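PDB 6GNE: probable starch synthase 4, chloroplastic/amyloplastic from Arabidopsis thaliana, which belongs to the starch synthase family of GT-B-fold proteins and binds adenosine-5'-diphosphate and glycans. Local coordinates for residues 152-157 against 191-196; 175-180 against 231-236; 204-207 against 213-216. All coordinates share one frame; numbering follows the deposited sequence.

Overall arrangement
All three contacts lie in the half of the GT-B fold built on the mixed sheet that includes strands 141-145, 169-174 and 225-228. Along the chain, contacts 1 and 2 interleave their segments, while contact 3 comes after contact 1 and sits inside the loop closed by contact 2. The centres of contacts 1 and 2 are about 24 Å apart, and contact 3 bridges them, about 12 Å from the first and 16 Å from the second. It packs Met204 against Pro154 and meets Gln180 through Asn214 and His207. The series thus runs from a peripheral glycan site at Trp157 to the glycan pocket beside the adenosine-5'-diphosphate.

Contact 1 (152-157 against 191-196); sequences VAPLYW and CGLDVN. With GLC (alpha-D-glucopyranose), chain D.
Leu155 and Leu193 make the centre of this buried contact, their side chains crossing at about a right angle with CD2 of Leu155 3.7 Å from CD2 of Leu193. The same Leu155 methyl also reaches the backbone of the loop, 3.8 Å from Cys191 O, with Cys191 SG a little farther off. Leu193 has its CG anti to its own carbonyl carbon (chi1 -70°), which sets both methyls against Pro154, CD2 4.0 Å from Pro154 CB and CD1 4.1 Å from Pro154 CG. No hydrogen bond links the two segments; they are held by van der Waals packing.

One shell out, helix 117-134 backs the contact. Its Arg126 and Leu129 touch Leu155, and Arg126 NH1 also donates to Cys191 O, which probably helps keep that carbonyl beside the leucine. Beyond Leu193, Asp194 caps the start of helix 195-198 through OD1.

Two residues along the helix, Trp157 takes bound alpha-D-glucopyranose on one ring face, with the sugar O5 3.2 Å above the plane, while Tyr156 CD2 lies over the centre of the opposite face. Helix 152-160 belongs to the beta-alpha-beta crossover between parallel strands 141-145 and 169-174 of the GT-B fold, carrying the 191-193 loop on its flank and contributing Trp157 to a peripheral glycan site.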
loop_
_atom_site.group_PDB
_atom_site.type_symbol
_atom_site.label_atom_id
_atom_site.label_comp_id
_atom_site.label_asym_id
_atom_site.label_seq_id
_atom_site.Cartn_x
_atom_site.Cartn_y
_atom_site.Cartn_z
ATOM N N VAL A 152 -10.885 -5.279 15.083
ATOM C CA VAL A 152 -10.490 -4.529 16.268
ATOM C C VAL A 152 -11.568 -3.537 16.767
ATOM O O VAL A 152 -11.804 -3.444 17.975
ATOM C CB VAL A 152 -9.152 -3.796 16.021
ATOM C CG1 VAL A 152 -8.863 -2.771 17.106
ATOM C CG2 VAL A 152 -8.001 -4.780 15.952
ATOM N N ALA A 153 -12.219 -2.817 15.851
ATOM C CA ALA A 153 -13.216 -1.799 16.229
ATOM C C ALA A 153 -14.385 -2.348 17.066
ATOM O O ALA A 153 -14.585 -1.881 18.175
ATOM C CB ALA A 153 -13.726 -1.039 15.001
ATOM N N PRO A 154 -15.137 -3.342 16.553
ATOM C CA PRO A 154 -16.202 -3.914 17.393
ATOM C C PRO A 154 -15.683 -4.668 18.626
ATOM O O PRO A 154 -16.308 -4.565 19.692
ATOM C CB PRO A 154 -16.943 -4.867 16.449
ATOM C CG PRO A 154 -15.956 -5.164 15.352
ATOM C CD PRO A 154 -15.141 -3.923 15.198
ATOM N N LEU A 155 -14.567 -5.391 18.497
ATOM C CA LEU A 155 -13.919 -6.029 19.643
ATOM C C LEU A 155 -13.610 -5.043 20.766
ATOM O O LEU A 155 -13.979 -5.285 21.938
ATOM C CB LEU A 155 -12.652 -6.778 19.227
ATOM C CG LEU A 155 -12.902 -8.137 18.540
ATOM C CD1 LEU A 155 -11.649 -8.703 17.896
ATOM C CD2 LEU A 155 -13.458 -9.149 19.520
ATOM N N TYR A 156 -12.993 -3.916 20.408
ATOM C CA TYR A 156 -12.629 -2.903 21.403
ATOM C C TYR A 156 -13.839 -2.429 22.200
ATOM O O TYR A 156 -13.797 -2.420 23.423
ATOM C CB TYR A 156 -11.940 -1.703 20.750
ATOM C CG TYR A 156 -11.491 -0.654 21.743
ATOM C CD1 TYR A 156 -10.405 -0.878 22.562
ATOM C CD2 TYR A 156 -12.159 0.560 21.864
ATOM C CE1 TYR A 156 -9.980 0.089 23.467
ATOM C CE2 TYR A 156 -11.744 1.538 22.757
ATOM C CZ TYR A 156 -10.657 1.300 23.555
ATOM O OH TYR A 156 -10.241 2.248 24.457
ATOM N N TRP A 157 -14.910 -2.060 21.493
ATOM C CA TRP A 157 -16.093 -1.492 22.137
ATOM C C TRP A 157 -16.915 -2.534 22.903
ATOM O O TRP A 157 -17.393 -2.256 23.992
ATOM C CB TRP A 157 -16.954 -0.720 21.122
ATOM C CG TRP A 157 -16.247 0.502 20.628
ATOM C CD1 TRP A 157 -15.879 0.760 19.363
ATOM C CD2 TRP A 157 -15.786 1.618 21.413
ATOM N NE1 TRP A 157 -15.211 1.966 19.291
ATOM C CE2 TRP A 157 -15.134 2.504 20.542
ATOM C CE3 TRP A 157 -15.881 1.958 22.775
ATOM C CZ2 TRP A 157 -14.572 3.715 20.970
ATOM C CZ3 TRP A 157 -15.317 3.162 23.209
ATOM C CH2 TRP A 157 -14.678 4.029 22.298
ATOM N N CYS A 191 -13.767 -15.118 17.221
ATOM C CA CYS A 191 -12.930 -14.128 17.932
ATOM C C CYS A 191 -13.581 -13.577 19.197
ATOM O O CYS A 191 -12.925 -12.848 19.942
ATOM C CB CYS A 191 -12.524 -12.970 17.017
ATOM S SG CYS A 191 -13.918 -12.005 16.382
ATOM N N GLY A 192 -14.853 -13.915 19.440
ATOM C CA GLY A 192 -15.557 -13.546 20.680
ATOM C C GLY A 192 -16.761 -12.641 20.482
ATOM O O GLY A 192 -17.488 -12.358 21.451
ATOM N N LEU A 193 -16.960 -12.169 19.250
ATOM C CA LEU A 193 -18.032 -11.238 18.932
ATOM C C LEU A 193 -19.388 -11.921 18.933
ATOM O O LEU A 193 -19.514 -13.065 18.513
ATOM C CB LEU A 193 -17.783 -10.585 17.581
ATOM C CG LEU A 193 -16.622 -9.590 17.533
ATOM C CD1 LEU A 193 -16.350 -9.195 16.082
ATOM C CD2 LEU A 193 -16.882 -8.362 18.411
ATOM N N ASP A 194 -20.394 -11.186 19.400
ATOM C CA ASP A 194 -21.769 -11.668 19.518
ATOM C C ASP A 194 -22.494 -11.607 18.145
ATOM O O ASP A 194 -22.839 -10.526 17.650
ATOM C CB ASP A 194 -22.505 -10.827 20.560
ATOM C CG ASP A 194 -23.768 -11.474 21.011
ATOM O OD1 ASP A 194 -24.759 -11.446 20.260
ATOM O OD2 ASP A 194 -23.764 -12.042 22.116
ATOM N N VAL A 195 -22.737 -12.778 17.559
ATOM C CA VAL A 195 -23.262 -12.888 16.192
ATOM C C VAL A 195 -24.640 -12.220 16.077
ATOM O O VAL A 195 -24.850 -11.371 15.204
ATOM C CB VAL A 195 -23.303 -14.371 15.727
ATOM C CG1 VAL A 195 -23.971 -14.514 14.356
ATOM C CG2 VAL A 195 -21.877 -14.961 15.708
ATOM N N ASN A 196 -25.550 -12.572 16.979
ATOM C CA ASN A 196 -26.935 -12.040 16.958
ATOM C C ASN A 196 -26.987 -10.514 17.046
ATOM O O ASN A 196 -27.756 -9.894 16.313
ATOM C CB ASN A 196 -27.806 -12.629 18.097
ATOM C CG ASN A 196 -27.968 -14.125 17.999
ATOM O OD1 ASN A 196 -27.988 -14.679 16.906
ATOM N ND2 ASN A 196 -28.079 -14.791 19.143
HETATM C C1 GLC D . -18.244 5.646 22.239
HETATM C C2 GLC D . -18.008 5.798 20.739
HETATM C C3 GLC D . -19.038 4.988 19.948
HETATM C C4 GLC D . -19.135 3.562 20.464
HETATM C C5 GLC D . -19.343 3.494 21.971
HETATM C C6 GLC D . -19.363 2.043 22.473
HETATM O O1 GLC D . -19.454 6.343 22.597
HETATM O O2 GLC D . -18.093 7.190 20.417
HETATM O O3 GLC D . -18.714 4.919 18.561
HETATM O O4 GLC D . -20.274 2.976 19.871
HETATM O O5 GLC D . -18.308 4.256 22.612
HETATM O O6 GLC D . -20.657 1.665 22.974
#

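Contact 2 (175-180 against 231-236); sequences HNFEYQ and PTYAQE. With AC1 (4,6-dideoxy-4-{[(1S,4R,5S,6S)-4,5,6-trihydroxy-3-(hydroxymethyl)cyclohex-2-en-1-yl]amino}-alpha-D-glucopyranose), chain C; GLC (alpha-D-glucopyranose), chain B.
Tyr233 reaches from its helix into the loop 175-180 and ends with its hydroxyl at the backbone of Phe177. Its CB starts out toward the loop, and CG stands anti to the backbone N (chi1 -173°), extending the ring away from the helix. Halfway along, CE2 comes to 3.6 Å from Phe177 CD2, meeting the phenylalanine ring at its edge and near its plane. CZ, one atom on, is 4.0 Å from both Phe177 CD2 and Phe177 N, and OH accepts a hydrogen bond from Phe177 N at 2.9 Å, with an N-H...O angle of 151°. The same OH lies 3.5 Å from Asn176 OD1.

That amide oxygen has its own task. Glu178 N donates to Asn176 OD1 over 3.0 Å, arriving from above the carbonyl plane and closing an Asx turn. On the other branch, Asn176 ND2 donates to the anti lone pair of Glu178 OE1. Farther along, Gln180 NE2 gives a nearly straight bond to Phe177 O, 2.8 Å long, so the peptide units on both sides of Phe177 are tied down.

The fixed loop presents His175 and Tyr179 to the glycan pocket. His175 ND1 donates to O6B of the bound AC1 at 2.7 Å, and Tyr179 lays one ring face under C3 of the chain B glucose.

Phe177 fills the angle between Thr228 of strand 225-228 and Val216 and Ile220 of helix 215-222. Helix 231-238, which carries Tyr233, faces the other half of the fold: Thr232 OG1 is hydrogen-bonded to Asp423 OD1, and Glu236 OE2 to Gly419 N, both on helix 419-424.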
loop_
_atom_site.group_PDB
_atom_site.type_symbol
_atom_site.label_atom_id
_atom_site.label_comp_id
_atom_site.label_asym_id
_atom_site.label_seq_id
_atom_site.Cartn_x
_atom_site.Cartn_y
_atom_site.Cartn_z
ATOM N N HIS A 175 -7.563 0.698 2.756
ATOM C CA HIS A 175 -6.623 0.962 1.659
ATOM C C HIS A 175 -7.123 0.392 0.293
ATOM O O HIS A 175 -6.553 0.702 -0.780
ATOM C CB HIS A 175 -5.268 0.335 1.964
ATOM C CG HIS A 175 -4.597 0.860 3.189
ATOM N ND1 HIS A 175 -3.437 1.597 3.130
ATOM C CD2 HIS A 175 -4.868 0.690 4.502
ATOM C CE1 HIS A 175 -3.048 1.893 4.353
ATOM N NE2 HIS A 175 -3.905 1.363 5.203
ATOM N N ASN A 176 -8.140 -0.465 0.333
ATOM C CA ASN A 176 -8.846 -0.916 -0.870
ATOM C C ASN A 176 -10.189 -1.516 -0.488
ATOM O O ASN A 176 -10.242 -2.614 0.066
ATOM C CB ASN A 176 -7.985 -1.945 -1.661
ATOM C CG ASN A 176 -8.617 -2.366 -2.991
ATOM O OD1 ASN A 176 -9.714 -1.952 -3.321
ATOM N ND2 ASN A 176 -7.924 -3.196 -3.750
ATOM N N PHE A 177 -11.271 -0.807 -0.808
ATOM C CA PHE A 177 -12.644 -1.264 -0.461
ATOM C C PHE A 177 -13.118 -2.469 -1.267
ATOM O O PHE A 177 -14.190 -2.980 -1.045
ATOM C CB PHE A 177 -13.659 -0.132 -0.598
ATOM C CG PHE A 177 -13.602 0.886 0.506
ATOM C CD1 PHE A 177 -14.251 0.674 1.700
ATOM C CD2 PHE A 177 -12.922 2.087 0.332
ATOM C CE1 PHE A 177 -14.203 1.617 2.710
ATOM C CE2 PHE A 177 -12.898 3.049 1.325
ATOM C CZ PHE A 177 -13.532 2.815 2.524
ATOM N N GLU A 178 -12.343 -2.903 -2.237
ATOM C CA GLU A 178 -12.577 -4.189 -2.856
ATOM C C GLU A 178 -12.515 -5.321 -1.855
ATOM O O GLU A 178 -13.261 -6.266 -1.963
ATOM C CB GLU A 178 -11.553 -4.414 -3.959
ATOM C CG GLU A 178 -11.846 -5.629 -4.837
ATOM C CD GLU A 178 -10.686 -6.010 -5.742
ATOM O OE1 GLU A 178 -9.549 -5.402 -5.574
ATOM O OE2 GLU A 178 -10.988 -6.897 -6.622
ATOM N N TYR A 179 -11.602 -5.232 -0.895
ATOM C CA TYR A 179 -11.381 -6.330 0.059
ATOM C C TYR A 179 -12.092 -6.084 1.367
ATOM O O TYR A 179 -11.600 -5.369 2.210
ATOM C CB TYR A 179 -9.884 -6.573 0.262
ATOM C CG TYR A 179 -9.184 -6.910 -1.035
ATOM C CD1 TYR A 179 -9.708 -7.906 -1.905
ATOM C CD2 TYR A 179 -7.986 -6.258 -1.411
ATOM C CE1 TYR A 179 -9.082 -8.205 -3.115
ATOM C CE2 TYR A 179 -7.336 -6.570 -2.622
ATOM C CZ TYR A 179 -7.881 -7.531 -3.465
ATOM O OH TYR A 179 -7.269 -7.846 -4.627
ATOM N N GLN A 180 -13.254 -6.706 1.512
ATOM C CA GLN A 180 -14.147 -6.453 2.631
ATOM C C GLN A 180 -14.128 -7.562 3.710
ATOM O O GLN A 180 -14.618 -7.354 4.828
ATOM C CB GLN A 180 -15.569 -6.177 2.099
ATOM C CG GLN A 180 -15.624 -4.839 1.382
ATOM C CD GLN A 180 -16.932 -4.547 0.683
ATOM O OE1 GLN A 180 -18.029 -4.887 1.160
ATOM N NE2 GLN A 180 -16.825 -3.876 -0.444
ATOM N N PRO A 231 -8.207 11.616 -1.694
ATOM C CA PRO A 231 -9.504 12.339 -1.828
ATOM C C PRO A 231 -10.405 11.840 -2.999
ATOM O O PRO A 231 -11.619 11.656 -2.815
ATOM C CB PRO A 231 -9.079 13.800 -2.077
ATOM C CG PRO A 231 -7.679 13.915 -1.566
ATOM C CD PRO A 231 -7.058 12.544 -1.600
ATOM N N THR A 232 -9.819 11.605 -4.172
ATOM C CA THR A 232 -10.594 11.145 -5.335
ATOM C C THR A 232 -11.190 9.745 -5.114
ATOM O O THR A 232 -12.378 9.524 -5.382
ATOM C CB THR A 232 -9.761 11.193 -6.639
ATOM O OG1 THR A 232 -9.400 12.551 -6.934
ATOM C CG2 THR A 232 -10.537 10.604 -7.830
ATOM N N TYR A 233 -10.384 8.818 -4.600
ATOM C CA TYR A 233 -10.921 7.494 -4.260
ATOM C C TYR A 233 -12.082 7.577 -3.246
ATOM O O TYR A 233 -13.074 6.891 -3.407
ATOM C CB TYR A 233 -9.834 6.587 -3.720
ATOM C CG TYR A 233 -10.263 5.164 -3.515
ATOM C CD1 TYR A 233 -10.760 4.401 -4.569
ATOM C CD2 TYR A 233 -10.137 4.556 -2.277
ATOM C CE1 TYR A 233 -11.117 3.069 -4.391
ATOM C CE2 TYR A 233 -10.472 3.220 -2.082
ATOM C CZ TYR A 233 -10.969 2.485 -3.135
ATOM O OH TYR A 233 -11.321 1.177 -2.925
ATOM N N ALA A 234 -11.956 8.445 -2.242
ATOM C CA ALA A 234 -13.047 8.683 -1.281
ATOM C C ALA A 234 -14.326 9.104 -1.972
ATOM O O ALA A 234 -15.427 8.652 -1.572
ATOM C CB ALA A 234 -12.658 9.700 -0.221
ATOM N N GLN A 235 -14.214 9.930 -3.013
ATOM C CA GLN A 235 -15.410 10.310 -3.780
ATOM C C GLN A 235 -15.961 9.126 -4.577
ATOM O O GLN A 235 -17.155 8.913 -4.614
ATOM C CB GLN A 235 -15.140 11.507 -4.686
ATOM C CG GLN A 235 -14.859 12.795 -3.901
ATOM C CD GLN A 235 -16.092 13.327 -3.131
ATOM O OE1 GLN A 235 -16.102 13.398 -1.885
ATOM N NE2 GLN A 235 -17.145 13.673 -3.867
ATOM N N GLU A 236 -15.071 8.354 -5.198
ATOM C CA GLU A 236 -15.475 7.195 -6.019
ATOM C C GLU A 236 -16.253 6.160 -5.224
ATOM O O GLU A 236 -17.259 5.665 -5.705
ATOM C CB GLU A 236 -14.263 6.531 -6.668
ATOM C CG GLU A 236 -13.624 7.357 -7.785
ATOM C CD GLU A 236 -12.254 6.851 -8.207
ATOM O OE1 GLU A 236 -11.628 5.992 -7.526
ATOM O OE2 GLU A 236 -11.781 7.346 -9.249
HETATM C C1 AC1 C . -3.782 -6.005 0.473
HETATM O O2 AC1 C . -5.694 -5.055 1.624
HETATM C C2 AC1 C . -4.466 -4.722 0.956
HETATM C C4A AC1 C . -2.887 1.777 -2.133
HETATM C C3 AC1 C . -4.672 -3.724 -0.196
HETATM O O3 AC1 C . -5.255 -2.546 0.367
HETATM C C4 AC1 C . -3.333 -3.441 -0.885
HETATM N N4A AC1 C . -3.393 -2.435 -1.961
HETATM C C5 AC1 C . -2.821 -4.795 -1.383
HETATM O O5 AC1 C . -2.609 -5.665 -0.268
HETATM C C6 AC1 C . -1.482 -4.713 -2.095
HETATM C C1B AC1 C . -3.781 -1.030 -1.764
HETATM C C2B AC1 C . -4.059 -0.259 -3.080
HETATM O O2B AC1 C . -4.124 -1.110 -4.241
HETATM C C3B AC1 C . -3.101 0.894 -3.353
HETATM O O3B AC1 C . -3.732 1.727 -4.322
HETATM O O4 AC1 C . -1.908 2.770 -2.443
HETATM C C5B AC1 C . -2.497 0.971 -0.930
HETATM C C7B AC1 C . -2.854 -0.311 -0.803
HETATM C C6B AC1 C . -1.738 1.632 0.197
HETATM O O6B AC1 C . -2.522 2.673 0.794
HETATM C C1 GLC B . -5.662 -10.884 -0.396
HETATM C C2 GLC B . -5.849 -10.094 0.897
HETATM C C3 GLC B . -5.940 -8.598 0.602
HETATM C C4 GLC B . -4.657 -8.176 -0.105
HETATM C C5 GLC B . -4.537 -8.960 -1.403
HETATM C C6 GLC B . -3.230 -8.636 -2.116
HETATM O O2 GLC B . -7.001 -10.578 1.586
HETATM O O3 GLC B . -6.087 -7.845 1.800
HETATM O O4 GLC B . -4.664 -6.771 -0.348
HETATM O O5 GLC B . -4.552 -10.370 -1.131
HETATM O O6 GLC B . -3.054 -9.542 -3.212
#

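Contact 3 (204-207 against 213-216); sequences MQDH and VNPV
Asn214 is the N-cap of helix 215-222, and this contact ties that helix start to the loop residues Met204 and Asp206. Just before the cap, Gln205 and Val213 form a single beta bridge, their CA atoms 4.3 Å apart, while the short strand 212-213 pairs antiparallel with strand 183-184.

Asn214 is gripped by both its backbone and its side chain. Its N donates to Met204 O at 2.6 Å, and Val213 CA approaches the same oxygen in a CA-H...O contact of 3.2 Å. With CG anti to the backbone N, the amide swings over to Asp206, where ND2 donates to OD1 at 2.9 Å. That bond is nearly straight, 172° at the hydrogen, and the oxygen lies in the amide plane; the carboxylate and amide planes are only 28° apart.

ND2 is also hydrogen-bonded to Gln180 OE1, so Asp206 and Gln180 together fix the rotation of the amide, and OD1 is turned to cap Lys217 N. Gln180 OE1 takes a second bond from His207 NE2, which brings the imidazole beside the asparagine, with CD2 of His207 3.8 Å from ND2 of Asn214. Asp206 OD1 sits over one face of that same imidazole.

Met204, itself buried, packs its methyl on the backbone at the helix start. Its chain is extended to SD and then bends at chi3 (63°), which brings the methyl CE to 3.8 Å from Asn214 O and 4.0 Å from Pro215 CA, against the first turn of the helix.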
loop_
_atom_site.group_PDB
_atom_site.type_symbol
_atom_site.label_atom_id
_atom_site.label_comp_id
_atom_site.label_asym_id
_atom_site.label_seq_id
_atom_site.Cartn_x
_atom_site.Cartn_y
_atom_site.Cartn_z
ATOM N N MET A 204 -23.160 -5.221 11.144
ATOM C CA MET A 204 -22.130 -5.852 10.317
ATOM C C MET A 204 -22.665 -6.820 9.255
ATOM O O MET A 204 -21.875 -7.436 8.556
ATOM C CB MET A 204 -21.147 -6.611 11.200
ATOM C CG MET A 204 -20.308 -5.755 12.116
ATOM S SD MET A 204 -19.125 -6.794 13.043
ATOM C CE MET A 204 -18.130 -7.437 11.680
ATOM N N GLN A 205 -23.986 -6.985 9.143
ATOM C CA GLN A 205 -24.568 -7.815 8.078
ATOM C C GLN A 205 -24.137 -7.269 6.714
ATOM O O GLN A 205 -24.249 -6.074 6.491
ATOM C CB GLN A 205 -26.097 -7.796 8.149
ATOM C CG GLN A 205 -26.795 -8.703 7.140
ATOM C CD GLN A 205 -28.291 -8.797 7.383
ATOM O OE1 GLN A 205 -29.061 -7.870 7.065
ATOM N NE2 GLN A 205 -28.714 -9.919 7.960
ATOM N N ASP A 206 -23.675 -8.129 5.807
ATOM C CA ASP A 206 -23.302 -7.694 4.462
ATOM C C ASP A 206 -24.467 -6.915 3.782
ATOM O O ASP A 206 -25.624 -6.918 4.235
ATOM C CB ASP A 206 -22.708 -8.853 3.628
ATOM C CG ASP A 206 -22.011 -8.351 2.358
ATOM O OD1 ASP A 206 -21.309 -7.324 2.434
ATOM O OD2 ASP A 206 -22.265 -8.922 1.281
ATOM N N HIS A 207 -24.099 -6.134 2.791
ATOM C CA HIS A 207 -25.034 -5.298 2.050
ATOM C C HIS A 207 -25.856 -6.117 1.072
ATOM O O HIS A 207 -26.991 -5.743 0.811
ATOM C CB HIS A 207 -24.254 -4.160 1.343
ATOM C CG HIS A 207 -22.955 -4.590 0.710
ATOM N ND1 HIS A 207 -22.903 -5.299 -0.476
ATOM C CD2 HIS A 207 -21.663 -4.418 1.102
ATOM C CE1 HIS A 207 -21.638 -5.546 -0.782
ATOM N NE2 HIS A 207 -20.866 -5.017 0.154
ATOM N N VAL A 213 -21.563 -11.668 7.029
ATOM C CA VAL A 213 -21.130 -10.450 7.736
ATOM C C VAL A 213 -19.971 -9.748 7.037
ATOM O O VAL A 213 -19.247 -10.357 6.270
ATOM C CB VAL A 213 -20.756 -10.718 9.197
ATOM C CG1 VAL A 213 -22.012 -11.024 10.001
ATOM C CG2 VAL A 213 -19.721 -11.840 9.320
ATOM N N ASN A 214 -19.794 -8.462 7.328
ATOM C CA ASN A 214 -18.857 -7.616 6.597
ATOM C C ASN A 214 -17.927 -6.872 7.567
ATOM O O ASN A 214 -18.343 -5.887 8.184
ATOM C CB ASN A 214 -19.626 -6.634 5.712
ATOM C CG ASN A 214 -18.716 -5.844 4.791
ATOM O OD1 ASN A 214 -17.713 -5.281 5.235
ATOM N ND2 ASN A 214 -19.063 -5.785 3.516
ATOM N N PRO A 215 -16.662 -7.337 7.696
ATOM C CA PRO A 215 -15.714 -6.720 8.623
ATOM C C PRO A 215 -15.443 -5.252 8.378
ATOM O O PRO A 215 -15.407 -4.478 9.322
ATOM C CB PRO A 215 -14.464 -7.548 8.428
ATOM C CG PRO A 215 -14.980 -8.903 8.103
ATOM C CD PRO A 215 -16.190 -8.670 7.263
ATOM N N VAL A 216 -15.255 -4.875 7.132
ATOM C CA VAL A 216 -14.997 -3.480 6.796
ATOM C C VAL A 216 -16.209 -2.620 7.142
ATOM O O VAL A 216 -16.043 -1.514 7.640
ATOM C CB VAL A 216 -14.575 -3.314 5.318
ATOM C CG1 VAL A 216 -14.476 -1.842 4.918
ATOM C CG2 VAL A 216 -13.231 -3.988 5.092
#